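Long-range contact in angiotensin-converting enzyme (Anopheles gambiae, PDB 6S1Y), which is a zinc metallopeptidase of the mosquito, probably trimming dipeptides from the C-terminal ends of peptide substrates: residues A[216-228]-A[582-596]. Numbering follows the deposited sequence.
Sequences PLYEQLHAYVRYK and WLLEENKRLGAHVGW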
ATOM      1  N   PRO A 216       3.035 -16.139  15.107  1.00 41.63           N
ATOM      2  CA  PRO A 216       3.403 -16.165  16.530  1.00 43.70           C
ATOM      3  C   PRO A 216       3.907 -14.823  17.004  1.00 41.77           C
ATOM      4  O   PRO A 216       3.622 -14.394  18.132  1.00 40.00           O
ATOM      5  CB  PRO A 216       4.490 -17.256  16.607  1.00 44.30           C
ATOM      6  CG  PRO A 216       4.301 -18.074  15.370  1.00 45.28           C
ATOM      7  CD  PRO A 216       3.849 -17.076  14.320  1.00 43.83           C
ATOM      8  N   LEU A 217       4.663 -14.136  16.154  1.00 41.86           N
ATOM      9  CA  LEU A 217       5.155 -12.813  16.512  1.00 41.28           C
ATOM     10  C   LEU A 217       3.999 -11.824  16.570  1.00 38.43           C
ATOM     11  O   LEU A 217       3.844 -11.081  17.547  1.00 35.95           O
ATOM     12  CB  LEU A 217       6.246 -12.395  15.511  1.00 44.62           C
ATOM     13  CG  LEU A 217       7.278 -13.552  15.334  1.00 49.39           C
ATOM     14  CD1 LEU A 217       6.889 -14.647  14.307  1.00 43.48           C
ATOM     15  CD2 LEU A 217       8.682 -13.045  15.003  1.00 54.68           C
ATOM     16  N   TYR A 218       3.140 -11.834  15.544  1.00 38.67           N
ATOM     17  CA  TYR A 218       1.999 -10.937  15.565  1.00 36.70           C
ATOM     18  C   TYR A 218       1.124 -11.180  16.798  1.00 36.99           C
ATOM     19  O   TYR A 218       0.596 -10.232  17.391  1.00 35.63           O
ATOM     20  CB  TYR A 218       1.179 -11.089  14.296  1.00 36.57           C
ATOM     21  CG  TYR A 218      -0.080 -10.238  14.372  1.00 37.21           C
ATOM     22  CD1 TYR A 218      -0.002  -8.871  14.248  1.00 35.45           C
ATOM     23  CD2 TYR A 218      -1.339 -10.809  14.613  1.00 36.03           C
ATOM     24  CE1 TYR A 218      -1.107  -8.073  14.345  1.00 36.23           C
ATOM     25  CE2 TYR A 218      -2.477 -10.006  14.697  1.00 36.34           C
ATOM     26  CZ  TYR A 218      -2.339  -8.623  14.557  1.00 36.87           C
ATOM     27  OH  TYR A 218      -3.420  -7.780  14.638  1.00 36.30           O
ATOM     28  N   GLU A 219       0.963 -12.438  17.224  1.00 36.39           N
ATOM     29  CA  GLU A 219       0.065 -12.673  18.356  1.00 37.28           C
ATOM     30  C   GLU A 219       0.685 -12.194  19.666  1.00 36.27           C
ATOM     31  O   GLU A 219      -0.034 -11.686  20.536  1.00 36.62           O
ATOM     32  CB  GLU A 219      -0.350 -14.154  18.410  1.00 38.88           C
ATOM     33  CG  GLU A 219      -1.265 -14.494  17.201  1.00 42.99           C
ATOM     34  CD  GLU A 219      -1.844 -15.917  17.184  1.00 45.23           C
ATOM     35  OE1 GLU A 219      -2.889 -16.065  16.524  1.00 42.66           O
ATOM     36  OE2 GLU A 219      -1.261 -16.856  17.789  1.00 45.03           O
ATOM     37  N   GLN A 220       1.999 -12.304  19.831  1.00 34.17           N
ATOM     38  CA  GLN A 220       2.625 -11.717  21.004  1.00 35.24           C
ATOM     39  C   GLN A 220       2.457 -10.201  21.026  1.00 34.25           C
ATOM     40  O   GLN A 220       2.190  -9.619  22.078  1.00 34.16           O
ATOM     41  CB  GLN A 220       4.106 -12.102  21.056  1.00 37.29           C
ATOM     42  CG  GLN A 220       4.345 -13.603  21.260  1.00 38.08           C
ATOM     43  CD  GLN A 220       3.802 -14.093  22.587  1.00 38.57           C
ATOM     44  OE1 GLN A 220       3.995 -13.456  23.620  1.00 38.30           O
ATOM     45  NE2 GLN A 220       3.111 -15.231  22.558  1.00 37.54           N
ATOM     46  N   LEU A 221       2.597  -9.535  19.881  1.00 36.87           N
ATOM     47  CA  LEU A 221       2.507  -8.071  19.859  1.00 33.04           C
ATOM     48  C   LEU A 221       1.081  -7.624  20.113  1.00 33.69           C
ATOM     49  O   LEU A 221       0.832  -6.735  20.936  1.00 31.76           O
ATOM     50  CB  LEU A 221       2.981  -7.539  18.511  1.00 33.65           C
ATOM     51  CG  LEU A 221       3.000  -6.020  18.373  1.00 36.26           C
ATOM     52  CD1 LEU A 221       3.916  -5.378  19.443  1.00 34.40           C
ATOM     53  CD2 LEU A 221       3.475  -5.609  16.960  1.00 37.13           C
ATOM     54  N   HIS A 222       0.129  -8.215  19.372  1.00 34.90           N
ATOM     55  CA  HIS A 222      -1.288  -8.034  19.646  1.00 33.51           C
ATOM     56  C   HIS A 222      -1.600  -8.180  21.125  1.00 32.90           C
ATOM     57  O   HIS A 222      -2.380  -7.401  21.683  1.00 33.60           O
ATOM     58  CB  HIS A 222      -2.077  -9.066  18.841  1.00 33.65           C
ATOM     59  CG  HIS A 222      -3.536  -9.093  19.143  1.00 33.21           C
ATOM     60  ND1 HIS A 222      -4.038  -9.603  20.317  1.00 31.15           N
ATOM     61  CD2 HIS A 222      -4.600  -8.675  18.420  1.00 34.26           C
ATOM     62  CE1 HIS A 222      -5.350  -9.477  20.315  1.00 32.92           C
ATOM     63  NE2 HIS A 222      -5.716  -8.924  19.173  1.00 34.18           N
ATOM     64  N   ALA A 223      -1.010  -9.174  21.782  1.00 33.85           N
ATOM     65  CA  ALA A 223      -1.331  -9.409  23.191  1.00 33.87           C
ATOM     66  C   ALA A 223      -0.809  -8.285  24.077  1.00 32.15           C
ATOM     67  O   ALA A 223      -1.455  -7.899  25.051  1.00 32.18           O
ATOM     68  CB  ALA A 223      -0.753 -10.746  23.632  1.00 33.95           C
ATOM     69  N   TYR A 224       0.366  -7.747  23.762  1.00 34.30           N
ATOM     70  CA  TYR A 224       0.895  -6.641  24.559  1.00 33.93           C
ATOM     71  C   TYR A 224       0.064  -5.380  24.365  1.00 31.55           C
ATOM     72  O   TYR A 224      -0.316  -4.718  25.334  1.00 33.46           O
ATOM     73  CB  TYR A 224       2.356  -6.391  24.201  1.00 35.31           C
ATOM     74  CG  TYR A 224       3.014  -5.378  25.121  1.00 33.83           C
ATOM     75  CD1 TYR A 224       3.516  -5.772  26.346  1.00 33.31           C
ATOM     76  CD2 TYR A 224       3.075  -4.030  24.785  1.00 34.85           C
ATOM     77  CE1 TYR A 224       4.086  -4.864  27.214  1.00 37.17           C
ATOM     78  CE2 TYR A 224       3.676  -3.096  25.646  1.00 36.05           C
ATOM     79  CZ  TYR A 224       4.174  -3.521  26.858  1.00 37.38           C
ATOM     80  OH  TYR A 224       4.748  -2.632  27.718  1.00 37.10           O
ATOM     81  N   VAL A 225      -0.260  -5.047  23.119  1.00 31.29           N
ATOM     82  CA  VAL A 225      -1.076  -3.859  22.855  1.00 31.30           C
ATOM     83  C   VAL A 225      -2.404  -3.961  23.587  1.00 32.16           C
ATOM     84  O   VAL A 225      -2.845  -3.012  24.249  1.00 35.70           O
ATOM     85  CB  VAL A 225      -1.283  -3.674  21.337  1.00 30.90           C
ATOM     86  CG1 VAL A 225      -2.268  -2.548  21.037  1.00 32.62           C
ATOM     87  CG2 VAL A 225       0.050  -3.396  20.661  1.00 32.67           C
ATOM     88  N   ARG A 226      -3.068  -5.109  23.490  1.00 31.97           N
ATOM     89  CA  ARG A 226      -4.344  -5.280  24.171  1.00 31.75           C
ATOM     90  C   ARG A 226      -4.197  -5.098  25.677  1.00 33.90           C
ATOM     91  O   ARG A 226      -5.032  -4.450  26.318  1.00 34.70           O
ATOM     92  CB  ARG A 226      -4.927  -6.648  23.836  1.00 32.63           C
ATOM     93  CG  ARG A 226      -6.179  -7.053  24.635  1.00 34.17           C
ATOM     94  CD  ARG A 226      -6.783  -8.356  24.122  1.00 35.29           C
ATOM     95  NE  ARG A 226      -5.919  -9.509  24.329  1.00 34.15           N
ATOM     96  CZ  ARG A 226      -6.183 -10.732  23.857  1.00 33.50           C
ATOM     97  NH1 ARG A 226      -7.281 -10.937  23.167  1.00 31.93           N
ATOM     98  NH2 ARG A 226      -5.339 -11.740  24.081  1.00 34.30           N
ATOM     99  N   TYR A 227      -3.136  -5.652  26.263  1.00 33.19           N
ATOM    100  CA  TYR A 227      -2.917  -5.472  27.690  1.00 34.15           C
ATOM    101  C   TYR A 227      -2.784  -3.994  28.047  1.00 35.35           C
ATOM    102  O   TYR A 227      -3.383  -3.527  29.025  1.00 35.62           O
ATOM    103  CB  TYR A 227      -1.680  -6.263  28.111  1.00 34.12           C
ATOM    104  CG  TYR A 227      -1.243  -5.983  29.523  1.00 36.02           C
ATOM    105  CD1 TYR A 227      -0.362  -4.935  29.817  1.00 36.35           C
ATOM    106  CD2 TYR A 227      -1.690  -6.768  30.558  1.00 36.91           C
ATOM    107  CE1 TYR A 227       0.028  -4.677  31.122  1.00 37.08           C
ATOM    108  CE2 TYR A 227      -1.305  -6.539  31.849  1.00 37.65           C
ATOM    109  CZ  TYR A 227      -0.459  -5.500  32.131  1.00 38.81           C
ATOM    110  OH  TYR A 227      -0.122  -5.305  33.427  1.00 39.92           O
ATOM    111  N   LYS A 228      -1.999  -3.229  27.262  1.00 35.66           N
ATOM    112  CA  LYS A 228      -1.786  -1.813  27.581  1.00 35.37           C
ATOM    113  C   LYS A 228      -3.046  -0.989  27.334  1.00 35.64           C
ATOM    114  O   LYS A 228      -3.353  -0.071  28.098  1.00 39.65           O
ATOM    115  CB  LYS A 228      -0.625  -1.237  26.767  1.00 37.11           C
ATOM    116  CG  LYS A 228       0.710  -1.876  27.033  1.00 37.25           C
ATOM    117  CD  LYS A 228       1.239  -1.600  28.457  1.00 39.45           C
ATOM    118  CE  LYS A 228       2.268  -0.475  28.466  1.00 43.35           C
ATOM    119  NZ  LYS A 228       2.742  -0.227  29.842  1.00 53.26           N
ATOM    120  N   TRP A 582      11.542 -10.198  23.414  1.00 39.73           N
ATOM    121  CA  TRP A 582      11.157  -9.378  24.551  1.00 40.97           C
ATOM    122  C   TRP A 582       9.685  -9.573  24.887  1.00 39.88           C
ATOM    123  O   TRP A 582       9.327  -9.719  26.055  1.00 41.11           O
ATOM    124  CB  TRP A 582      11.463  -7.911  24.272  1.00 40.64           C
ATOM    125  CG  TRP A 582      11.260  -7.062  25.466  1.00 40.90           C
ATOM    126  CD1 TRP A 582      12.147  -6.838  26.478  1.00 41.69           C
ATOM    127  CD2 TRP A 582      10.075  -6.332  25.798  1.00 38.91           C
ATOM    128  NE1 TRP A 582      11.597  -5.987  27.402  1.00 42.74           N
ATOM    129  CE2 TRP A 582      10.318  -5.677  27.014  1.00 41.32           C
ATOM    130  CE3 TRP A 582       8.846  -6.158  25.174  1.00 38.38           C
ATOM    131  CZ2 TRP A 582       9.368  -4.861  27.623  1.00 41.82           C
ATOM    132  CZ3 TRP A 582       7.915  -5.342  25.772  1.00 38.15           C
ATOM    133  CH2 TRP A 582       8.182  -4.701  26.982  1.00 39.38           C
ATOM    134  N   LEU A 583       8.826  -9.636  23.871  1.00 39.05           N
ATOM    135  CA  LEU A 583       7.397  -9.811  24.112  1.00 37.91           C
ATOM    136  C   LEU A 583       7.095 -11.158  24.752  1.00 40.59           C
ATOM    137  O   LEU A 583       6.272 -11.239  25.670  1.00 40.69           O
ATOM    138  CB  LEU A 583       6.631  -9.668  22.805  1.00 37.03           C
ATOM    139  CG  LEU A 583       6.614  -8.270  22.161  1.00 37.95           C
ATOM    140  CD1 LEU A 583       6.084  -8.359  20.729  1.00 35.68           C
ATOM    141  CD2 LEU A 583       5.772  -7.323  22.994  1.00 34.70           C
ATOM    142  N   LEU A 584       7.734 -12.236  24.268  1.00 40.95           N
ATOM    143  CA  LEU A 584       7.502 -13.563  24.837  1.00 42.69           C
ATOM    144  C   LEU A 584       7.673 -13.543  26.347  1.00 43.33           C
ATOM    145  O   LEU A 584       6.856 -14.097  27.091  1.00 44.16           O
ATOM    146  CB  LEU A 584       8.470 -14.595  24.241  1.00 42.32           C
ATOM    147  CG  LEU A 584       8.108 -15.150  22.873  1.00 43.76           C
ATOM    148  CD1 LEU A 584       9.294 -15.906  22.251  1.00 46.04           C
ATOM    149  CD2 LEU A 584       6.892 -16.054  22.985  1.00 44.91           C
ATOM    150  N   GLU A 585       8.754 -12.922  26.815  1.00 43.11           N
ATOM    151  CA  GLU A 585       9.018 -12.862  28.248  1.00 47.71           C
ATOM    152  C   GLU A 585       8.099 -11.866  28.948  1.00 45.43           C
ATOM    153  O   GLU A 585       7.585 -12.158  30.032  1.00 44.24           O
ATOM    154  CB  GLU A 585      10.491 -12.512  28.484  1.00 50.98           C
ATOM    155  CG  GLU A 585      10.909 -12.517  29.958  1.00 62.00           C
ATOM    156  CD  GLU A 585      10.639 -13.856  30.661  1.00 69.48           C
ATOM    157  OE1 GLU A 585      10.430 -13.826  31.896  1.00 68.81           O
ATOM    158  OE2 GLU A 585      10.635 -14.924  29.986  1.00 64.61           O
ATOM    159  N   GLU A 586       7.859 -10.696  28.341  1.00 41.24           N
ATOM    160  CA  GLU A 586       7.096  -9.657  29.033  1.00 40.90           C
ATOM    161  C   GLU A 586       5.618 -10.033  29.147  1.00 39.66           C
ATOM    162  O   GLU A 586       5.000  -9.791  30.186  1.00 40.28           O
ATOM    163  CB  GLU A 586       7.271  -8.311  28.326  1.00 42.22           C
ATOM    164  CG  GLU A 586       6.593  -7.126  29.010  1.00 41.82           C
ATOM    165  CD  GLU A 586       7.304  -6.628  30.264  1.00 43.96           C
ATOM    166  OE1 GLU A 586       6.786  -5.648  30.848  1.00 46.22           O
ATOM    167  OE2 GLU A 586       8.372  -7.163  30.653  1.00 45.80           O
ATOM    168  N   ASN A 587       5.027 -10.647  28.111  1.00 38.10           N
ATOM    169  CA  ASN A 587       3.647 -11.112  28.234  1.00 38.78           C
ATOM    170  C   ASN A 587       3.517 -12.174  29.339  1.00 39.89           C
ATOM    171  O   ASN A 587       2.552 -12.163  30.106  1.00 38.30           O
ATOM    172  CB  ASN A 587       3.130 -11.659  26.896  1.00 38.84           C
ATOM    173  CG  ASN A 587       2.858 -10.539  25.860  1.00 38.33           C
ATOM    174  OD1 ASN A 587       2.485  -9.434  26.224  1.00 36.00           O
ATOM    175  ND2 ASN A 587       3.048 -10.841  24.582  1.00 36.40           N
ATOM    176  N   LYS A 588       4.494 -13.078  29.452  1.00 40.85           N
ATOM    177  CA  LYS A 588       4.488 -14.050  30.542  1.00 41.57           C
ATOM    178  C   LYS A 588       4.553 -13.346  31.896  1.00 40.29           C
ATOM    179  O   LYS A 588       3.790 -13.673  32.812  1.00 39.15           O
ATOM    180  CB  LYS A 588       5.661 -15.032  30.417  1.00 44.60           C
ATOM    181  CG  LYS A 588       5.578 -16.083  29.277  1.00 48.29           C
ATOM    182  CD  LYS A 588       6.961 -16.774  29.085  1.00 54.12           C
ATOM    183  CE  LYS A 588       7.044 -17.679  27.846  1.00 57.33           C
ATOM    184  NZ  LYS A 588       6.446 -19.043  28.070  1.00 67.65           N
ATOM    185  N   ARG A 589       5.462 -12.376  32.039  1.00 39.95           N
ATOM    186  CA  ARG A 589       5.595 -11.662  33.305  1.00 41.02           C
ATOM    187  C   ARG A 589       4.292 -10.970  33.678  1.00 37.97           C
ATOM    188  O   ARG A 589       3.872 -10.995  34.831  1.00 37.10           O
ATOM    189  CB  ARG A 589       6.711 -10.617  33.242  1.00 43.92           C
ATOM    190  CG  ARG A 589       8.136 -11.104  33.396  1.00 51.75           C
ATOM    191  CD  ARG A 589       9.070  -9.889  33.386  1.00 58.15           C
ATOM    192  NE  ARG A 589      10.444 -10.172  32.962  1.00 72.17           N
ATOM    193  CZ  ARG A 589      11.462 -10.419  33.790  1.00 77.96           C
ATOM    194  NH1 ARG A 589      11.283 -10.444  35.107  1.00 82.99           N
ATOM    195  NH2 ARG A 589      12.669 -10.649  33.295  1.00 78.67           N
ATOM    196  N   LEU A 590       3.666 -10.304  32.721  1.00 36.61           N
ATOM    197  CA  LEU A 590       2.512  -9.483  33.033  1.00 39.07           C
ATOM    198  C   LEU A 590       1.241 -10.305  33.188  1.00 38.55           C
ATOM    199  O   LEU A 590       0.276  -9.813  33.775  1.00 39.87           O
ATOM    200  CB  LEU A 590       2.300  -8.430  31.945  1.00 39.39           C
ATOM    201  CG  LEU A 590       3.415  -7.421  31.670  1.00 39.63           C
ATOM    202  CD1 LEU A 590       3.150  -6.737  30.329  1.00 38.58           C
ATOM    203  CD2 LEU A 590       3.465  -6.428  32.760  1.00 40.62           C
ATOM    204  N   GLY A 591       1.237 -11.546  32.711  1.00 38.29           N
ATOM    205  CA  GLY A 591       0.025 -12.330  32.688  1.00 39.60           C
ATOM    206  C   GLY A 591      -0.939 -11.921  31.599  1.00 39.92           C
ATOM    207  O   GLY A 591      -2.136 -12.074  31.767  1.00 40.85           O
ATOM    208  N   ALA A 592      -0.452 -11.371  30.492  1.00 37.93           N
ATOM    209  CA  ALA A 592      -1.343 -10.996  29.408  1.00 39.01           C
ATOM    210  C   ALA A 592      -1.782 -12.240  28.643  1.00 39.31           C
ATOM    211  O   ALA A 592      -0.941 -13.070  28.276  1.00 40.53           O
ATOM    212  CB  ALA A 592      -0.643 -10.018  28.470  1.00 38.17           C
ATOM    213  N   HIS A 593      -3.089 -12.383  28.396  1.00 38.53           N
ATOM    214  CA  HIS A 593      -3.542 -13.476  27.551  1.00 38.64           C
ATOM    215  C   HIS A 593      -3.048 -13.261  26.126  1.00 37.33           C
ATOM    216  O   HIS A 593      -3.050 -12.136  25.610  1.00 36.90           O
ATOM    217  CB  HIS A 593      -5.068 -13.589  27.535  1.00 38.77           C
ATOM    218  CG  HIS A 593      -5.663 -14.099  28.814  1.00 41.20           C
ATOM    219  ND1 HIS A 593      -6.087 -13.258  29.820  1.00 42.17           N
ATOM    220  CD2 HIS A 593      -5.912 -15.361  29.242  1.00 43.01           C
ATOM    221  CE1 HIS A 593      -6.562 -13.978  30.821  1.00 44.06           C
ATOM    222  NE2 HIS A 593      -6.466 -15.259  30.495  1.00 45.90           N
ATOM    223  N   VAL A 594      -2.656 -14.350  25.482  1.00 37.39           N
ATOM    224  CA  VAL A 594      -2.315 -14.373  24.065  1.00 36.43           C
ATOM    225  C   VAL A 594      -3.432 -15.067  23.289  1.00 36.74           C
ATOM    226  O   VAL A 594      -3.984 -16.076  23.747  1.00 37.98           O
ATOM    227  CB  VAL A 594      -0.960 -15.077  23.865  1.00 35.96           C
ATOM    228  CG1 VAL A 594      -0.530 -15.015  22.421  1.00 37.31           C
ATOM    229  CG2 VAL A 594       0.091 -14.445  24.787  1.00 36.33           C
ATOM    230  N   GLY A 595      -3.733 -14.548  22.088  1.00 35.25           N
ATOM    231  CA  GLY A 595      -4.814 -15.050  21.280  1.00 35.18           C
ATOM    232  C   GLY A 595      -6.162 -14.465  21.685  1.00 36.30           C
ATOM    233  O   GLY A 595      -6.274 -13.652  22.594  1.00 33.73           O
ATOM    234  N   TRP A 596      -7.210 -14.923  20.996  1.00 35.21           N
ATOM    235  CA  TRP A 596      -8.521 -14.333  21.197  1.00 36.80           C
ATOM    236  C   TRP A 596      -9.649 -15.263  20.750  1.00 37.26           C
ATOM    237  O   TRP A 596      -9.558 -15.961  19.741  1.00 37.43           O
ATOM    238  CB  TRP A 596      -8.629 -13.005  20.422  1.00 35.13           C
ATOM    239  CG  TRP A 596      -8.282 -13.168  18.957  1.00 34.54           C
ATOM    240  CD1 TRP A 596      -9.131 -13.512  17.945  1.00 37.23           C
ATOM    241  CD2 TRP A 596      -7.004 -12.989  18.357  1.00 33.89           C
ATOM    242  NE1 TRP A 596      -8.457 -13.549  16.740  1.00 35.11           N
ATOM    243  CE2 TRP A 596      -7.146 -13.244  16.979  1.00 35.05           C
ATOM    244  CE3 TRP A 596      -5.753 -12.614  18.845  1.00 34.99           C
ATOM    245  CZ2 TRP A 596      -6.088 -13.164  16.100  1.00 34.86           C
ATOM    246  CZ3 TRP A 596      -4.702 -12.541  17.965  1.00 35.91           C
ATOM    247  CH2 TRP A 596      -4.880 -12.817  16.605  1.00 35.80           C
TER
HETATM  248  O   HOH W   1      -2.712 -12.112  21.082  1.00 32.71           O
HETATM  249  O   HOH W   2       4.453 -14.813  25.991  1.00 38.83           O
HETATM  250  O   HOH W   3      -3.582  -9.498  26.030  1.00 31.72           O
HETATM  251  O   HOH W   4       5.489  -3.491  29.901  1.00 41.90           O
HETATM  252  O   HOH W   5       0.350  -7.427  35.090  1.00 35.77           O
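R226 reaches two backbone carbonyls of the 591-596 tail with the edge of its guanidinium: NH2 and NH1 both close on G595 O, at 2.6 and 3.0 Å, and NH2 also takes H593 O at 2.8 Å. The bend at chi3 (66°) turns the group so that both oxygens lie in its plane, while H222 CE1 sits over one face. The other anchor is N587, whose ND2 spends its two hydrogens on Q220: a nearly straight bond to OE1 (2.9 Å) and another to the backbone O, which Y224 N approaches from the opposite face. N587 OD1, buried at the edge of the Y224 ring, has no partner in the model. That ring is a knob in a hole formed by L583, E586, N587 and L590, with the edge of W582 toward its face in an offset edge-to-face pair. The helical segments 216-228 and 582-590, parts of helices 203-233 and 577-590 of this mainly helical ACE-family peptidase, cross at 42°. The second ends in a Schellman motif with G591 as C-prime residue; A592 to W596 then run back along the first helix. L590 CD1, on the last turn, makes a CH-pi contact over the Y227 ring, 4.1 Å from its centroid; just past G591, A592 CB packs on Y227 CB. At the far end W596 CE3 lies 3.5 Å from H222 CE1, the rings tilted 38° to each other. Behind this layer, H222 NE2 is hydrogen-bonded to G468 O and R226 NH1 also to G242 O. Water 1 joins E219 O and H222 ND1 to G595 N, and water 3 links R226 NE with A223 O and H593 O.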